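Local coordinates for protein glycosyl hydrolase family 88 (PDB 3WIW) that probably hydrolyses the unsaturated glucuronyl residue at the end of heparin-derived oligosaccharides, as an alpha6/alpha6-barrel enzyme of glycosyl hydrolase family 88, at residues A[29-34]-A[386-391]; A[353-358]-A[371-376]. All coordinates share one frame; numbering follows the deposited sequence. Where two conformers were deposited one is given.

Interaction 1 (A[29-34]-A[386-391]); sequences DDWLKK and KRYAEI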
# COMPACT_ATOMS: atom_id res chain seq x y z
N ASP A 29 -23.87 9.63 -6.12
CA ASP A 29 -22.59 9.05 -6.50
C ASP A 29 -21.77 9.92 -7.47
O ASP A 29 -20.76 9.47 -8.01
CB ASP A 29 -22.81 7.67 -7.12
CG ASP A 29 -23.60 6.73 -6.21
OD1 ASP A 29 -23.39 6.77 -4.98
OD2 ASP A 29 -24.43 5.96 -6.73
N ASP A 30 -22.20 11.16 -7.68
CA ASP A 30 -21.54 12.04 -8.64
C ASP A 30 -20.06 12.27 -8.32
O ASP A 30 -19.23 12.33 -9.24
CB ASP A 30 -22.27 13.38 -8.72
CG ASP A 30 -23.50 13.32 -9.61
OD1 ASP A 30 -23.80 12.23 -10.14
OD2 ASP A 30 -24.16 14.36 -9.79
N TRP A 31 -19.74 12.40 -7.04
CA TRP A 31 -18.35 12.59 -6.61
C TRP A 31 -17.47 11.46 -7.14
O TRP A 31 -16.35 11.70 -7.58
CB TRP A 31 -18.26 12.69 -5.08
CG TRP A 31 -18.66 11.41 -4.40
CD1 TRP A 31 -19.93 11.02 -4.05
CD2 TRP A 31 -17.79 10.34 -4.02
NE1 TRP A 31 -19.89 9.78 -3.47
CE2 TRP A 31 -18.59 9.33 -3.45
CE3 TRP A 31 -16.41 10.13 -4.13
CZ2 TRP A 31 -18.06 8.14 -2.96
CZ3 TRP A 31 -15.88 8.94 -3.65
CH2 TRP A 31 -16.70 7.96 -3.07
N LEU A 32 -17.99 10.24 -7.12
CA LEU A 32 -17.22 9.07 -7.53
C LEU A 32 -17.03 9.06 -9.05
O LEU A 32 -15.93 8.79 -9.54
CB LEU A 32 -17.93 7.81 -7.06
CG LEU A 32 -17.34 6.49 -7.52
CD1 LEU A 32 -16.01 6.23 -6.83
CD2 LEU A 32 -18.33 5.37 -7.25
N LYS A 33 -18.09 9.38 -9.78
CA LYS A 33 -18.01 9.44 -11.23
C LYS A 33 -17.08 10.55 -11.71
O LYS A 33 -16.28 10.35 -12.63
CB LYS A 33 -19.41 9.54 -11.84
CG LYS A 33 -20.24 8.27 -11.57
CD LYS A 33 -21.71 8.43 -11.87
CE LYS A 33 -22.47 7.23 -11.33
NZ LYS A 33 -23.95 7.38 -11.48
N LYS A 34 -17.14 11.73 -11.11
CA LYS A 34 -16.25 12.79 -11.60
C LYS A 34 -14.80 12.53 -11.21
O LYS A 34 -13.88 12.84 -11.96
CB LYS A 34 -16.74 14.20 -11.22
CG LYS A 34 -17.06 14.43 -9.76
CD LYS A 34 -17.76 15.78 -9.53
CE LYS A 34 -19.14 15.85 -10.18
NZ LYS A 34 -19.82 17.16 -9.88
N LYS A 386 -12.28 1.26 -6.74
CA LYS A 386 -12.73 0.03 -7.36
C LYS A 386 -13.50 -0.84 -6.33
O LYS A 386 -14.56 -1.37 -6.65
CB LYS A 386 -11.54 -0.74 -7.94
CG LYS A 386 -11.94 -1.90 -8.81
CD LYS A 386 -10.74 -2.58 -9.48
CE LYS A 386 -9.78 -3.17 -8.45
NZ LYS A 386 -9.06 -4.36 -9.00
N ARG A 387 -12.98 -0.96 -5.11
CA ARG A 387 -13.67 -1.73 -4.07
C ARG A 387 -15.03 -1.13 -3.71
O ARG A 387 -16.03 -1.84 -3.54
CB ARG A 387 -12.79 -1.89 -2.83
CG ARG A 387 -11.60 -2.77 -3.07
CD ARG A 387 -10.64 -2.78 -1.87
NE ARG A 387 -9.52 -3.69 -2.12
CZ ARG A 387 -8.67 -4.12 -1.19
NH1 ARG A 387 -7.72 -5.00 -1.53
NH2 ARG A 387 -8.78 -3.70 0.07
N TYR A 388 -15.06 0.19 -3.60
CA TYR A 388 -16.27 0.91 -3.27
C TYR A 388 -17.31 0.71 -4.38
O TYR A 388 -18.47 0.40 -4.11
CB TYR A 388 -15.96 2.40 -3.09
CG TYR A 388 -17.16 3.25 -2.76
CD1 TYR A 388 -17.56 3.43 -1.44
CD2 TYR A 388 -17.90 3.85 -3.75
CE1 TYR A 388 -18.64 4.21 -1.12
CE2 TYR A 388 -19.00 4.66 -3.44
CZ TYR A 388 -19.36 4.82 -2.13
OH TYR A 388 -20.45 5.57 -1.81
N ALA A 389 -16.91 0.92 -5.62
CA ALA A 389 -17.82 0.74 -6.74
C ALA A 389 -18.35 -0.69 -6.85
O ALA A 389 -19.50 -0.90 -7.25
CB ALA A 389 -17.16 1.18 -8.04
N GLU A 390 -17.53 -1.68 -6.50
CA GLU A 390 -17.96 -3.07 -6.55
C GLU A 390 -19.03 -3.34 -5.50
O GLU A 390 -20.02 -4.01 -5.78
CB GLU A 390 -16.76 -3.99 -6.35
CG GLU A 390 -17.11 -5.47 -6.13
CD GLU A 390 -17.89 -6.09 -7.27
OE1 GLU A 390 -17.82 -5.58 -8.41
OE2 GLU A 390 -18.60 -7.09 -7.01
N ILE A 391 -18.84 -2.80 -4.30
CA ILE A 391 -19.81 -2.98 -3.23
C ILE A 391 -21.14 -2.34 -3.61
O ILE A 391 -22.19 -2.94 -3.47
CB ILE A 391 -19.29 -2.39 -1.90
CG1 ILE A 391 -18.15 -3.26 -1.35
CG2 ILE A 391 -20.43 -2.30 -0.86
CD1 ILE A 391 -17.34 -2.58 -0.26
O HOH W 1 -21.84 7.64 -2.94
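One face of the Tyr388 ring takes the benzo end of the Trp31 indole, while Leu32 CD2 sits at the ring's edge, near its plane. On the indole, Leu32 CB lies over the centre of one face, 3.8 Å above the plane, and Tyr388 OH and a water line the edge in the plane of the ring. The pair joins the first helix of the alpha6/alpha6-barrel, 30-49, to the last, 375-392, close to both ends of the modelled chain. It is an offset edge-to-face aromatic pair, with the planes at 62°. The ring centroids are 5.3 Å apart. At the closest point Trp31 CZ2 comes within 3.6 Å of Tyr388 CE2. The two side chains reach each other tip to tip. Tyr388 extends with CG anti to its backbone N (chi1 179°), whereas Trp31 takes the crowded position between N and carbonyl carbon (chi1 65°), which brings the indole back over its own helix neighbour, Leu32. Leu32, also anti, crosses the tyrosine obliquely, Leu32 CD2 to Tyr388 CD2 at 3.8 Å, and the same methyl just reaches Ala389 CB. Phe330 of helix 327-340 meets the Tyr388 ring nearly parallel, and Glu334 of the same helix is hydrogen-bonded to its hydroxyl. An alanine in place of Tyr388 removes the ring and the hydroxyl that joins the water to Glu334, and would probably loosen the join between the two helices. Asp29, at the N-cap position, makes no capping bond; its carboxylate is turned to the water instead. That water is gripped by three groups: it accepts from Trp31 NE1 at 2.9 Å and donates to Asp29 OD1 and to Tyr388 OH, both at 2.7 Å.

Interaction 2 (A[353-358]-A[371-376]); sequences QFFILK and DTPLNY
Apolar packing carries most of this contact, which sets the loop 353-358 against the run 371-376 leading into helix 375-392, the last helix of the alpha6/alpha6-barrel. Phe355 and Pro373 point at each other and cross at about a right angle, and Val59 of strand 55-59 touches both side chains. Pro373 CB lies 3.5 Å from Phe355 CB and equally near Phe355 CG, while Pro373 CG sits 3.6 Å from Phe355 CD2. Phe355 keeps CG anti to its carbonyl carbon (chi1 -69°), which carries the ring across the proline and on to the start of the helix, where Phe355 CE1 approaches Asn375 N at 4.0 Å. Tight van der Waals contact adds the backbone: Leu357 O stands only 3.2 Å from Pro373 CB.

The polar link between the segments runs through one water, which donates to Leu357 O, an acceptor shared with Asn352 ND2, at 2.8 Å and accepts from Leu374 N at 3.0 Å. Within 371-376, Thr372 OG1 donates to Pro373 O at 2.7 Å, in the carbonyl plane and on a lone pair (C=O...donor angle 127°), which fixes how the hydroxyl is turned. Asp378, in the first turn of the helix, accepts from Ile356 N and Leu357 N and so pins the loop to the helix start.

Leu374, at the N-cap position, has its side chain about 5 Å from that of Arg246, a predicted substrate-binding residue, so this helix start adjoins the probable substrate site. The segments touch directly through hydrocarbon, Phe355 on Pro373, and their polar link is indirect, one water joining two backbone groups, so the fit rests mainly on shape.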
# COMPACT_ATOMS: atom_id res chain seq x y z
N GLN A 353 1.35 17.63 -11.86
CA GLN A 353 2.24 16.75 -12.60
C GLN A 353 1.58 15.40 -12.95
O GLN A 353 2.24 14.37 -13.09
CB GLN A 353 3.58 16.57 -11.86
CG GLN A 353 4.35 17.90 -11.68
CD GLN A 353 5.04 18.38 -12.98
OE1 GLN A 353 4.57 18.10 -14.08
NE2 GLN A 353 6.17 19.06 -12.84
N PHE A 354 0.26 15.46 -13.13
CA PHE A 354 -0.58 14.33 -13.51
C PHE A 354 -0.77 13.27 -12.43
O PHE A 354 -1.36 12.21 -12.69
CB PHE A 354 -0.12 13.68 -14.83
CG PHE A 354 0.08 14.66 -15.95
CD1 PHE A 354 -0.90 15.60 -16.27
CD2 PHE A 354 1.27 14.67 -16.68
CE1 PHE A 354 -0.69 16.51 -17.30
CE2 PHE A 354 1.47 15.57 -17.71
CZ PHE A 354 0.49 16.49 -18.01
N PHE A 355 -0.31 13.54 -11.21
CA PHE A 355 -0.71 12.71 -10.08
C PHE A 355 -2.17 12.96 -9.74
O PHE A 355 -2.70 14.05 -9.96
CB PHE A 355 0.14 13.00 -8.86
CG PHE A 355 1.57 12.55 -8.99
CD1 PHE A 355 1.92 11.24 -8.73
CD2 PHE A 355 2.56 13.45 -9.36
CE1 PHE A 355 3.26 10.81 -8.83
CE2 PHE A 355 3.89 13.04 -9.46
CZ PHE A 355 4.25 11.72 -9.20
N ILE A 356 -2.81 11.97 -9.14
CA ILE A 356 -4.24 12.03 -8.88
C ILE A 356 -4.55 12.77 -7.55
O ILE A 356 -5.38 13.66 -7.53
CB ILE A 356 -4.84 10.62 -8.88
CG1 ILE A 356 -4.68 9.98 -10.28
CG2 ILE A 356 -6.31 10.66 -8.47
CD1 ILE A 356 -4.97 8.50 -10.35
N LEU A 357 -3.89 12.40 -6.46
CA LEU A 357 -4.09 13.02 -5.15
C LEU A 357 -2.95 13.95 -4.76
O LEU A 357 -1.83 13.86 -5.29
CB LEU A 357 -4.21 11.96 -4.07
CG LEU A 357 -5.43 11.03 -4.13
CD1 LEU A 357 -5.41 10.11 -2.91
CD2 LEU A 357 -6.72 11.82 -4.19
N LYS A 358 -3.26 14.84 -3.82
CA LYS A 358 -2.28 15.73 -3.20
C LYS A 358 -2.06 15.35 -1.73
O LYS A 358 -2.77 14.51 -1.18
CB LYS A 358 -2.80 17.16 -3.28
CG LYS A 358 -2.94 17.65 -4.72
CD LYS A 358 -3.63 19.02 -4.79
CE LYS A 358 -5.13 18.97 -4.49
NZ LYS A 358 -5.70 20.35 -4.35
N ASP A 371 4.20 16.78 2.08
CA ASP A 371 3.06 17.47 1.46
C ASP A 371 3.19 17.49 -0.06
O ASP A 371 3.25 18.54 -0.68
CB ASP A 371 2.82 18.89 2.05
CG ASP A 371 1.47 19.44 1.67
OD1 ASP A 371 0.64 18.69 1.14
OD2 ASP A 371 1.20 20.62 1.86
N THR A 372 3.24 16.30 -0.65
CA THR A 372 3.43 16.10 -2.08
C THR A 372 2.54 14.94 -2.50
O THR A 372 2.23 14.06 -1.70
CB THR A 372 4.93 15.67 -2.41
OG1 THR A 372 5.02 15.18 -3.76
CG2 THR A 372 5.39 14.52 -1.55
N PRO A 373 2.12 14.93 -3.78
CA PRO A 373 1.59 13.66 -4.28
C PRO A 373 2.63 12.54 -4.18
O PRO A 373 3.84 12.79 -4.23
CB PRO A 373 1.35 13.96 -5.76
CG PRO A 373 2.32 15.01 -6.08
CD PRO A 373 2.30 15.91 -4.86
N LEU A 374 2.14 11.31 -4.04
CA LEU A 374 2.98 10.13 -4.05
C LEU A 374 2.29 9.06 -4.84
O LEU A 374 1.07 8.85 -4.74
CB LEU A 374 3.26 9.68 -2.62
CG LEU A 374 4.58 10.26 -2.03
CD1 LEU A 374 4.58 10.20 -0.51
CD2 LEU A 374 5.75 9.43 -2.62
N ASN A 375 3.07 8.34 -5.66
CA ASN A 375 2.49 7.34 -6.53
C ASN A 375 1.67 6.26 -5.80
O ASN A 375 0.61 5.85 -6.28
CB ASN A 375 3.55 6.75 -7.47
CG ASN A 375 4.76 6.13 -6.75
OD1 ASN A 375 4.75 5.89 -5.52
ND2 ASN A 375 5.82 5.86 -7.52
N TYR A 376 2.08 5.88 -4.59
CA TYR A 376 1.31 4.86 -3.88
C TYR A 376 0.02 5.39 -3.28
O TYR A 376 -0.94 4.63 -3.12
CB TYR A 376 2.12 4.11 -2.83
CG TYR A 376 2.94 4.97 -1.87
CD1 TYR A 376 2.39 5.44 -0.67
CD2 TYR A 376 4.28 5.26 -2.14
CE1 TYR A 376 3.15 6.19 0.22
CE2 TYR A 376 5.07 6.00 -1.25
CZ TYR A 376 4.48 6.46 -0.07
OH TYR A 376 5.22 7.18 0.85
O HOH W 2 -0.76 11.39 -4.67

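In the fold
Both contacts are largely buried and both use helix 375-392, interaction 1 toward its C-terminal end and interaction 2 at its start. Their centres are 20 Å apart, with about 9 Å between their nearest atoms. Interaction 1 lies farther from the centre of the chain, includes the partly exposed Asp29 and Trp31, and joins two helices from opposite ends of the sequence, away from the annotated sites. Interaction 2 lies deeper, with six of its seven touching residues buried, and ties together pieces close in sequence, near a predicted substrate-binding residue. Each combines apolar packing with a bridging water, but the first water binds side chains between helices, whereas the second binds main-chain groups where loops meet a helix start.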